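Heterodimeric restriction endonuclease R.BspD6I small subunit (Bacillus sp., PDB 2P14) probably serves as the DNA-cleaving partner of a heterodimeric type IIS restriction endonuclease, working in complex with a site-specific nickase. Local coordinates at residues E66-L71 against N153-K158; K111-S116 against P132-Q137; F117-G122 against Q173-L178; I162-S167 against T179-N184. One frame throughout, in Å; residues are numbered along the deposited sequence. Where two conformers were deposited one is given.

Interaction 1 (E66-L71 against N153-K158)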
# COMPACT_ATOMS: atom_id res chain seq x y z
N GLU A 66 -3.30 16.81 0.39
CA GLU A 66 -3.68 17.95 1.19
C GLU A 66 -4.21 17.61 2.59
O GLU A 66 -3.78 18.21 3.57
CB GLU A 66 -4.73 18.73 0.40
CG GLU A 66 -5.08 20.05 0.98
CD GLU A 66 -5.59 20.92 -0.10
OE1 GLU A 66 -4.73 21.38 -0.91
OE2 GLU A 66 -6.84 21.09 -0.15
N HIS A 67 -5.13 16.66 2.66
CA HIS A 67 -5.79 16.46 3.95
C HIS A 67 -5.39 15.17 4.66
O HIS A 67 -5.85 14.90 5.76
CB HIS A 67 -7.30 16.54 3.78
CG HIS A 67 -7.75 17.89 3.32
ND1 HIS A 67 -7.66 19.01 4.12
CD2 HIS A 67 -8.25 18.32 2.14
CE1 HIS A 67 -8.10 20.06 3.46
NE2 HIS A 67 -8.48 19.67 2.26
N PHE A 68 -4.51 14.39 4.03
CA PHE A 68 -4.15 13.10 4.62
C PHE A 68 -2.97 12.55 3.87
O PHE A 68 -2.65 13.03 2.77
CB PHE A 68 -5.31 12.09 4.54
CG PHE A 68 -5.56 11.54 3.15
CD1 PHE A 68 -5.20 10.23 2.81
CD2 PHE A 68 -6.14 12.35 2.16
CE1 PHE A 68 -5.44 9.72 1.51
CE2 PHE A 68 -6.37 11.85 0.86
CZ PHE A 68 -6.02 10.55 0.53
N SER A 69 -2.33 11.54 4.47
CA SER A 69 -1.19 10.87 3.87
C SER A 69 -1.45 9.36 3.75
O SER A 69 -2.25 8.81 4.52
CB SER A 69 0.06 11.13 4.72
OG SER A 69 0.29 12.53 4.73
N ILE A 70 -0.73 8.73 2.84
CA ILE A 70 -0.72 7.27 2.75
C ILE A 70 0.71 6.80 2.79
O ILE A 70 1.54 7.29 2.02
CB ILE A 70 -1.36 6.72 1.46
CG1 ILE A 70 -2.73 7.34 1.17
CG2 ILE A 70 -1.50 5.20 1.55
CD1 ILE A 70 -3.26 6.95 -0.21
N LEU A 71 0.98 5.92 3.74
CA LEU A 71 2.29 5.23 3.78
C LEU A 71 2.04 3.96 3.00
O LEU A 71 1.12 3.21 3.31
CB LEU A 71 2.69 4.90 5.20
CG LEU A 71 3.25 6.02 6.07
CD1 LEU A 71 2.11 7.01 6.38
CD2 LEU A 71 3.81 5.48 7.34
N ASN A 153 -9.20 12.37 -7.66
CA ASN A 153 -9.45 13.11 -6.45
C ASN A 153 -8.92 12.33 -5.24
O ASN A 153 -9.53 11.34 -4.85
CB ASN A 153 -10.95 13.36 -6.31
CG ASN A 153 -11.30 14.17 -5.07
OD1 ASN A 153 -10.46 14.56 -4.29
ND2 ASN A 153 -12.60 14.48 -4.93
N PRO A 154 -7.81 12.77 -4.63
CA PRO A 154 -7.27 12.05 -3.46
C PRO A 154 -8.32 11.85 -2.36
O PRO A 154 -8.29 10.84 -1.66
CB PRO A 154 -6.16 12.98 -2.96
CG PRO A 154 -5.71 13.73 -4.21
CD PRO A 154 -7.02 13.98 -4.94
N ASN A 155 -9.28 12.78 -2.22
CA ASN A 155 -10.29 12.62 -1.19
C ASN A 155 -11.23 11.45 -1.42
O ASN A 155 -11.74 10.86 -0.46
CB ASN A 155 -11.07 13.92 -1.01
CG ASN A 155 -10.16 15.10 -0.77
OD1 ASN A 155 -10.15 16.09 -1.53
ND2 ASN A 155 -9.37 15.01 0.29
N LYS A 156 -11.46 11.11 -2.70
CA LYS A 156 -12.21 9.91 -3.03
C LYS A 156 -11.42 8.66 -2.63
O LYS A 156 -12.00 7.69 -2.11
CB LYS A 156 -12.59 9.90 -4.52
CG LYS A 156 -13.40 8.68 -4.94
CD LYS A 156 -13.74 8.69 -6.43
CE LYS A 156 -14.52 7.42 -6.77
NZ LYS A 156 -15.15 7.46 -8.15
N LEU A 157 -10.11 8.67 -2.87
CA LEU A 157 -9.28 7.57 -2.42
C LEU A 157 -9.32 7.45 -0.90
O LEU A 157 -9.41 6.33 -0.36
CB LEU A 157 -7.83 7.74 -2.92
CG LEU A 157 -6.84 6.64 -2.48
CD1 LEU A 157 -7.36 5.25 -2.84
CD2 LEU A 157 -5.47 6.92 -3.12
N LYS A 158 -9.27 8.58 -0.17
CA LYS A 158 -9.40 8.50 1.29
C LYS A 158 -10.73 7.83 1.71
O LYS A 158 -10.74 6.95 2.60
CB LYS A 158 -9.27 9.90 1.93
CG LYS A 158 -9.17 9.79 3.47
CD LYS A 158 -8.97 11.11 4.18
CE LYS A 158 -10.34 11.63 4.61
NZ LYS A 158 -10.22 12.90 5.36
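Phe68 and Lys158 meet where the approach to strand 69-75 passes the first turn of helix 154-165, with their CA atoms 7.7 Å apart and no hydrogen bond linking the two backbones. The contact illustrates helix-on-sheet packing in a nuclease of the PDDEXK clan, whose mixed sheet carries helices against it. Phe68 supplies the flat surface. Its CG sits in the crowded position between the backbone N and the carbonyl carbon (chi1 73°), and the ring points at the helix start, one face to Lys158 and its edge to Pro154 O. The aliphatic part of Lys158 runs over that face in the opposite direction to the phenylalanine, its CB 3.7 Å from the ring centroid in a CH-pi contact and its CD 3.6 Å from Phe68 CG. The lysine chain then bends at chi3, and NZ forms a salt bridge with Glu103. At the edge, Phe68 CZ lies 3.2 Å from Pro154 O, a carbonyl that also accepts the helical hydrogen bond from Lys158 N. The helix start itself is capped by Asn153, whose OD1 receives Asn155 N from above the carbonyl plane. On the strand itself, Ile70 CD1 lies 3.7 Å from Leu157 CD2, methyl to methyl.

Interaction 2 (K111-S116 against P132-Q137)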
# COMPACT_ATOMS: atom_id res chain seq x y z
N LYS A 111 1.19 -9.92 -2.68
CA LYS A 111 0.60 -10.85 -3.67
C LYS A 111 -0.64 -11.52 -3.11
O LYS A 111 -1.64 -11.75 -3.81
CB LYS A 111 1.61 -11.94 -4.06
CG LYS A 111 2.78 -11.39 -4.86
CD LYS A 111 3.51 -12.51 -5.58
CE LYS A 111 4.10 -13.53 -4.63
NZ LYS A 111 4.83 -14.59 -5.39
N SER A 112 -0.56 -11.82 -1.82
CA SER A 112 -1.68 -12.41 -1.10
C SER A 112 -1.53 -11.96 0.33
O SER A 112 -0.42 -11.75 0.81
CB SER A 112 -1.66 -13.93 -1.22
OG SER A 112 -0.42 -14.42 -0.77
N ILE A 113 -2.67 -11.79 1.01
CA ILE A 113 -2.65 -11.26 2.39
C ILE A 113 -2.81 -12.41 3.37
O ILE A 113 -3.81 -13.15 3.32
CB ILE A 113 -3.77 -10.20 2.61
CG1 ILE A 113 -3.68 -9.09 1.56
CG2 ILE A 113 -3.69 -9.64 4.06
CD1 ILE A 113 -2.31 -8.39 1.52
N ASP A 114 -1.82 -12.57 4.24
CA ASP A 114 -1.84 -13.67 5.21
C ASP A 114 -2.79 -13.31 6.37
O ASP A 114 -2.81 -12.17 6.83
CB ASP A 114 -0.42 -13.93 5.70
CG ASP A 114 -0.37 -14.90 6.85
OD1 ASP A 114 -0.53 -16.10 6.58
OD2 ASP A 114 -0.18 -14.44 8.00
N LEU A 115 -3.56 -14.29 6.83
CA LEU A 115 -4.53 -14.04 7.89
C LEU A 115 -3.87 -13.60 9.22
O LEU A 115 -4.37 -12.72 9.88
CB LEU A 115 -5.40 -15.27 8.07
CG LEU A 115 -6.82 -15.08 8.57
CD1 LEU A 115 -7.66 -14.18 7.66
CD2 LEU A 115 -7.41 -16.50 8.64
N SER A 116 -2.73 -14.20 9.59
CA SER A 116 -2.05 -13.77 10.81
C SER A 116 -1.55 -12.33 10.71
O SER A 116 -1.62 -11.59 11.66
CB SER A 116 -0.89 -14.71 11.17
OG SER A 116 -1.37 -16.02 11.35
N PRO A 132 -4.86 -3.66 3.89
CA PRO A 132 -4.10 -4.60 3.06
C PRO A 132 -4.81 -4.86 1.74
O PRO A 132 -6.01 -5.18 1.76
CB PRO A 132 -4.09 -5.89 3.91
CG PRO A 132 -5.48 -5.85 4.58
CD PRO A 132 -5.79 -4.37 4.80
N LEU A 133 -4.08 -4.76 0.63
CA LEU A 133 -4.62 -5.09 -0.68
C LEU A 133 -3.71 -6.09 -1.37
O LEU A 133 -2.46 -5.99 -1.27
CB LEU A 133 -4.73 -3.84 -1.56
CG LEU A 133 -5.69 -2.72 -1.14
CD1 LEU A 133 -5.74 -1.61 -2.21
CD2 LEU A 133 -7.10 -3.24 -0.85
N THR A 134 -4.30 -7.02 -2.12
CA THR A 134 -3.49 -7.80 -3.05
C THR A 134 -3.22 -6.96 -4.28
O THR A 134 -3.91 -5.97 -4.57
CB THR A 134 -4.18 -9.08 -3.50
OG1 THR A 134 -5.33 -8.72 -4.28
CG2 THR A 134 -4.55 -9.94 -2.29
N VAL A 135 -2.23 -7.38 -5.06
CA VAL A 135 -1.96 -6.70 -6.32
C VAL A 135 -3.20 -6.66 -7.25
O VAL A 135 -3.49 -5.63 -7.86
CB VAL A 135 -0.74 -7.33 -7.02
CG1 VAL A 135 -0.52 -6.68 -8.40
CG2 VAL A 135 0.49 -7.14 -6.15
N ASP A 136 -3.94 -7.77 -7.31
CA ASP A 136 -5.12 -7.83 -8.17
C ASP A 136 -6.20 -6.85 -7.70
O ASP A 136 -6.83 -6.18 -8.50
CB ASP A 136 -5.66 -9.26 -8.22
CG ASP A 136 -4.73 -10.22 -8.98
OD1 ASP A 136 -4.01 -9.77 -9.92
OD2 ASP A 136 -4.72 -11.44 -8.66
N GLN A 137 -6.35 -6.72 -6.39
CA GLN A 137 -7.29 -5.75 -5.83
C GLN A 137 -6.85 -4.31 -6.11
O GLN A 137 -7.67 -3.46 -6.45
CB GLN A 137 -7.42 -5.96 -4.31
CG GLN A 137 -8.13 -7.26 -3.96
CD GLN A 137 -7.92 -7.68 -2.53
OE1 GLN A 137 -7.15 -7.08 -1.78
NE2 GLN A 137 -8.62 -8.75 -2.14
O HOH W 1 -2.66 -10.53 -6.34
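Ile113 packs against the end of strand 130-134 with all three carbons beyond CB, the close side of the contact. Its CG2 lies 3.8 Å from Pro132 CB, the side chains crossing at about a right angle, while Ile113 CD1 reaches to 3.7 Å from Leu133 O. With CG1 beside the backbone N (chi1 -54°), that branch comes between Pro132 CB and Thr134 CG2. An alanine in place of Ile113 would probably leave Pro132 CB and Thr134 CG2 without these apolar neighbours and open a gap over the strand end. The other side is looser and wetter: Lys111 O stands 3.7 Å from Thr134 CB and is joined to Asp136 N through a water. Lys111 CB points away from the strand, and its NZ forms a salt bridge with Glu12. Thr134 and Gln137 close a capping box, Gln137 N giving to Thr134 OG1 at 3.1 Å and Thr134 N to Gln137 OE1 at 2.9 Å, which fixes the first turn of helix 135-146. The contact joins elements of the beta-alpha-beta unit of strand 104-110, helix 115-121 and strand 130-134 and runs on into that next helix, with Leu133 and Gln137 touching Ile181 of helix 174-184.

Interaction 3 (F117-G122 against Q173-L178)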
# COMPACT_ATOMS: atom_id res chain seq x y z
N PHE A 117 -1.05 -11.96 9.53
CA PHE A 117 -0.68 -10.57 9.27
C PHE A 117 -1.91 -9.64 9.40
O PHE A 117 -1.84 -8.60 10.02
CB PHE A 117 -0.08 -10.44 7.87
CG PHE A 117 0.29 -9.02 7.48
CD1 PHE A 117 1.43 -8.39 7.98
CD2 PHE A 117 -0.55 -8.31 6.61
CE1 PHE A 117 1.75 -7.09 7.59
CE2 PHE A 117 -0.25 -7.02 6.24
CZ PHE A 117 0.91 -6.41 6.72
N ALA A 118 -3.03 -10.05 8.79
CA ALA A 118 -4.27 -9.24 8.88
C ALA A 118 -4.75 -9.07 10.31
O ALA A 118 -5.20 -7.99 10.70
CB ALA A 118 -5.36 -9.86 8.03
N ARG A 119 -4.63 -10.14 11.10
CA ARG A 119 -4.95 -10.05 12.53
C ARG A 119 -4.06 -9.04 13.26
O ARG A 119 -4.55 -8.26 14.10
CB ARG A 119 -4.91 -11.44 13.19
CG ARG A 119 -6.07 -12.34 12.73
CD ARG A 119 -5.97 -13.67 13.44
NE ARG A 119 -6.81 -14.68 12.82
CZ ARG A 119 -6.35 -15.75 12.20
NH1 ARG A 119 -5.03 -15.95 12.12
NH2 ARG A 119 -7.19 -16.62 11.67
N HIS A 120 -2.77 -9.05 12.92
CA HIS A 120 -1.82 -8.10 13.49
C HIS A 120 -2.14 -6.66 13.16
O HIS A 120 -2.19 -5.80 14.04
CB HIS A 120 -0.40 -8.43 12.98
CG HIS A 120 0.68 -7.69 13.71
ND1 HIS A 120 1.06 -8.03 14.99
CD2 HIS A 120 1.45 -6.64 13.35
CE1 HIS A 120 2.03 -7.22 15.38
NE2 HIS A 120 2.27 -6.36 14.41
N ILE A 121 -2.31 -6.36 11.86
CA ILE A 121 -2.50 -4.95 11.45
C ILE A 121 -3.90 -4.45 11.72
O ILE A 121 -4.16 -3.25 11.60
CB ILE A 121 -2.16 -4.71 9.96
CG1 ILE A 121 -3.09 -5.57 9.08
CG2 ILE A 121 -0.66 -4.98 9.74
CD1 ILE A 121 -3.22 -5.12 7.62
N GLY A 122 -4.80 -5.37 12.06
CA GLY A 122 -6.16 -4.97 12.45
C GLY A 122 -6.33 -4.69 13.93
O GLY A 122 -7.45 -4.44 14.39
N GLN A 173 -11.74 -10.44 13.58
CA GLN A 173 -12.71 -10.57 12.49
C GLN A 173 -11.97 -10.47 11.14
O GLN A 173 -12.51 -9.99 10.13
CB GLN A 173 -13.79 -9.50 12.61
CG GLN A 173 -14.63 -9.66 13.91
CD GLN A 173 -15.61 -8.51 14.15
OE1 GLN A 173 -15.28 -7.50 14.78
NE2 GLN A 173 -16.84 -8.68 13.66
N ALA A 174 -10.74 -10.97 11.13
CA ALA A 174 -9.90 -10.84 9.95
C ALA A 174 -10.44 -11.54 8.74
O ALA A 174 -10.34 -11.02 7.63
CB ALA A 174 -8.47 -11.30 10.25
N GLU A 175 -11.04 -12.71 8.92
CA GLU A 175 -11.64 -13.46 7.80
C GLU A 175 -12.72 -12.63 7.14
O GLU A 175 -12.73 -12.47 5.93
CB GLU A 175 -12.22 -14.79 8.28
CG GLU A 175 -11.12 -15.78 8.73
CD GLU A 175 -10.75 -15.65 10.21
OE1 GLU A 175 -11.17 -14.66 10.87
OE2 GLU A 175 -10.02 -16.55 10.71
N GLU A 176 -13.63 -12.08 7.94
CA GLU A 176 -14.70 -11.26 7.41
C GLU A 176 -14.16 -10.00 6.72
O GLU A 176 -14.68 -9.56 5.69
CB GLU A 176 -15.67 -10.88 8.54
CG GLU A 176 -16.75 -9.88 8.11
CD GLU A 176 -17.83 -9.61 9.16
OE1 GLU A 176 -17.76 -10.15 10.29
OE2 GLU A 176 -18.77 -8.84 8.82
N TRP A 177 -13.12 -9.42 7.30
CA TRP A 177 -12.55 -8.21 6.76
C TRP A 177 -11.97 -8.47 5.39
O TRP A 177 -12.22 -7.71 4.43
CB TRP A 177 -11.42 -7.73 7.70
CG TRP A 177 -10.74 -6.43 7.32
CD1 TRP A 177 -11.26 -5.39 6.58
CD2 TRP A 177 -9.43 -6.02 7.72
NE1 TRP A 177 -10.36 -4.36 6.51
CE2 TRP A 177 -9.23 -4.72 7.21
CE3 TRP A 177 -8.40 -6.64 8.48
CZ2 TRP A 177 -8.04 -4.01 7.42
CZ3 TRP A 177 -7.23 -5.93 8.69
CH2 TRP A 177 -7.05 -4.64 8.16
N LEU A 178 -11.13 -9.50 5.29
CA LEU A 178 -10.50 -9.77 4.01
C LEU A 178 -11.55 -10.15 2.94
O LEU A 178 -11.41 -9.80 1.75
CB LEU A 178 -9.41 -10.83 4.11
CG LEU A 178 -8.18 -10.51 4.97
CD1 LEU A 178 -7.14 -11.67 4.85
CD2 LEU A 178 -7.54 -9.12 4.62
O HOH W 2 -9.53 -13.70 13.00
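Arg119 NH2 donates to Glu175 OE2 over 3.0 Å in a salt bridge at one border of the contact. The bond is bent, its N-H...O angle being 145°, and the nitrogen meets the oxygen from above the carboxylate plane, with the guanidinium and carboxylate planes 60° apart. A water lying in the guanidinium plane makes the second link: it accepts from Arg119 NE and donates to Glu175 OE1, so each carboxylate oxygen is tied to the arginine, one directly and one through solvent. The glutamate chain bends at chi2, which turns its CD back toward the arginine. Two helices, 115-121 and 174-184, pack here nearly perpendicular, the short segments crossing at 96° with their axes 9.8 Å apart. Small residues occupy the crossing: Ala118 CB lies 4.1 Å from Ala174 CB, and the latter also touches Arg119 CG at 3.6 Å. Leu178 brings both its methyls to Ala118 CB. Trp177 closes the buried side, its indole presenting its edge to Ala118 O, with CZ3 3.5 Å from that oxygen in the ring plane. This carbonyl accepts the helical bond from Gly122 N as well. Ile121 CD1 approaches Trp177 CH2 at 3.9 Å, and the indole NE1 is hydrogen-bonded to Leu164 O.

Interaction 4 (I162-S167 against T179-N184)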
# COMPACT_ATOMS: atom_id res chain seq x y z
N ILE A 162 -11.12 4.30 3.85
CA ILE A 162 -11.87 4.23 5.13
C ILE A 162 -12.93 3.13 5.05
O ILE A 162 -13.09 2.36 6.00
CB ILE A 162 -12.48 5.60 5.50
CG1 ILE A 162 -11.33 6.58 5.82
CG2 ILE A 162 -13.50 5.46 6.65
CD1 ILE A 162 -11.79 8.03 5.98
N LYS A 163 -13.63 3.05 3.91
CA LYS A 163 -14.59 1.97 3.70
C LYS A 163 -13.91 0.60 3.84
O LYS A 163 -14.42 -0.28 4.54
CB LYS A 163 -15.24 2.10 2.33
CG LYS A 163 -16.29 1.06 2.02
CD LYS A 163 -16.78 1.26 0.57
CE LYS A 163 -15.62 1.28 -0.43
NZ LYS A 163 -16.11 1.44 -1.83
N LEU A 164 -12.77 0.42 3.16
CA LEU A 164 -12.08 -0.87 3.13
C LEU A 164 -11.45 -1.23 4.48
O LEU A 164 -11.33 -2.42 4.80
CB LEU A 164 -10.98 -0.84 2.08
CG LEU A 164 -11.50 -0.72 0.66
CD1 LEU A 164 -10.30 -0.59 -0.30
CD2 LEU A 164 -12.40 -1.89 0.25
N LEU A 165 -11.11 -0.20 5.26
CA LEU A 165 -10.55 -0.37 6.60
C LEU A 165 -11.46 -1.18 7.53
O LEU A 165 -10.96 -1.93 8.38
CB LEU A 165 -10.24 1.00 7.23
CG LEU A 165 -9.65 1.01 8.65
CD1 LEU A 165 -8.25 0.34 8.73
CD2 LEU A 165 -9.61 2.46 9.16
N ARG A 166 -12.78 -1.03 7.35
CA ARG A 166 -13.73 -1.67 8.25
C ARG A 166 -13.36 -1.52 9.73
O ARG A 166 -13.17 -2.52 10.46
CB ARG A 166 -13.89 -3.16 7.88
CG ARG A 166 -14.58 -3.41 6.51
CD ARG A 166 -16.00 -2.85 6.45
NE ARG A 166 -16.87 -3.40 7.50
CZ ARG A 166 -17.55 -4.55 7.41
NH1 ARG A 166 -17.48 -5.32 6.34
NH2 ARG A 166 -18.29 -4.96 8.44
N SER A 167 -13.35 -0.28 10.19
CA SER A 167 -13.02 0.00 11.59
C SER A 167 -14.02 -0.59 12.59
O SER A 167 -13.74 -0.62 13.79
CB SER A 167 -12.82 1.51 11.80
OG SER A 167 -14.06 2.19 11.77
N THR A 179 -12.58 -10.88 3.35
CA THR A 179 -13.70 -11.17 2.45
C THR A 179 -14.37 -9.90 1.93
O THR A 179 -14.65 -9.77 0.75
CB THR A 179 -14.74 -12.08 3.13
OG1 THR A 179 -14.08 -13.31 3.52
CG2 THR A 179 -15.93 -12.39 2.18
N PHE A 180 -14.54 -8.94 2.82
CA PHE A 180 -15.18 -7.69 2.42
C PHE A 180 -14.36 -6.96 1.36
O PHE A 180 -14.89 -6.41 0.40
CB PHE A 180 -15.41 -6.79 3.63
CG PHE A 180 -15.96 -5.46 3.28
CD1 PHE A 180 -17.33 -5.29 3.11
CD2 PHE A 180 -15.11 -4.35 3.10
CE1 PHE A 180 -17.85 -4.07 2.75
CE2 PHE A 180 -15.63 -3.11 2.76
CZ PHE A 180 -17.01 -2.97 2.59
N ILE A 181 -13.05 -6.92 1.57
CA ILE A 181 -12.18 -6.22 0.61
C ILE A 181 -12.25 -6.87 -0.76
O ILE A 181 -12.46 -6.18 -1.78
CB ILE A 181 -10.75 -6.17 1.16
CG1 ILE A 181 -10.72 -5.33 2.43
CG2 ILE A 181 -9.80 -5.56 0.12
CD1 ILE A 181 -9.34 -5.32 3.14
N GLU A 182 -12.12 -8.19 -0.77
CA GLU A 182 -12.19 -8.94 -2.00
C GLU A 182 -13.53 -8.69 -2.68
O GLU A 182 -13.54 -8.37 -3.86
CB GLU A 182 -11.95 -10.43 -1.74
CG GLU A 182 -12.05 -11.29 -3.00
CD GLU A 182 -10.96 -11.04 -4.04
OE1 GLU A 182 -9.92 -10.41 -3.75
OE2 GLU A 182 -11.15 -11.48 -5.20
N TYR A 183 -14.62 -8.79 -1.93
CA TYR A 183 -15.97 -8.65 -2.49
C TYR A 183 -16.16 -7.29 -3.13
O TYR A 183 -16.71 -7.18 -4.23
CB TYR A 183 -16.99 -8.85 -1.39
CG TYR A 183 -18.43 -8.85 -1.89
CD1 TYR A 183 -18.99 -10.01 -2.42
CD2 TYR A 183 -19.23 -7.72 -1.81
CE1 TYR A 183 -20.27 -10.04 -2.89
CE2 TYR A 183 -20.53 -7.73 -2.28
CZ TYR A 183 -21.05 -8.90 -2.80
OH TYR A 183 -22.34 -8.96 -3.26
N ASN A 184 -15.72 -6.25 -2.42
CA ASN A 184 -15.79 -4.89 -2.94
C ASN A 184 -14.89 -4.66 -4.15
O ASN A 184 -15.28 -3.96 -5.10
CB ASN A 184 -15.53 -3.88 -1.84
CG ASN A 184 -16.69 -3.74 -0.89
OD1 ASN A 184 -17.34 -4.72 -0.53
ND2 ASN A 184 -16.97 -2.50 -0.48
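Phe180 meets Arg166 and the last turn of helix 154-165 in a contact that packs two helices consecutive in the chain, 154-165 and 174-184, against each other across their connecting loop. Arg166, with positive phi, breaks the first helix, and the chain turns off its path. The aromatic contacts come first. The arginine chain bends at chi2 and chi3, curling over one face of the Phe180 ring. Its CD stands 3.8 Å from the ring centroid in a CH-pi contact, and CZ is 4.6 Å from the same centroid in a cation-pi contact. The guanidinium is turned 79° to the ring, so that it comes edge-on, with NH1 3.2 Å from Phe180 CD1. The outer end of the arginine is held by a salt bridge from NH2 to Asp168. An alanine in place of Phe180 would probably deprive the guanidinium of its cation-pi partner and leave the arginine chain freer to move. Side-chain packing forms the second group: Leu164 CD2 lies 4.3 Å from Phe180 CE2 and 4.4 Å from Ile181 CG1. Lys163 crosses the phenylalanine at about a right angle, its CG 4.1 Å from Phe180 CZ. Ile181 also touches Pro132 and Leu133, which ties the pair of helices to strand 130-134. Carbon contacts to backbone carbonyls make up the third group, with Leu164 O 3.8 Å from Ile181 CG1 and Lys163 O 3.6 Å from Phe180 CE2.

How the interactions relate
The four contacts show how a mixed sheet and its helices are fastened by contacts both between neighbouring elements and across the chain. Interactions 2, 3 and 4 cluster, their centres 10 to 12 Å apart, and touch one another: Pro132 and Ile181 join interactions 2 and 4, while the bond from Trp177 NE1 to Leu164 O joins 3 and 4. Interaction 1 lies about 17 Å from interaction 4, centre to centre, yet shares helix 154-165 with it. Interactions 3 and 4 share helix 174-184, and 2 and 3 share helix 115-121. Along the chain, interaction 3 crosses each of the others, whereas 1 and 2 each close before 4 opens. The C-terminal helices are thus packed against the sheet and its crossover helix 115-121.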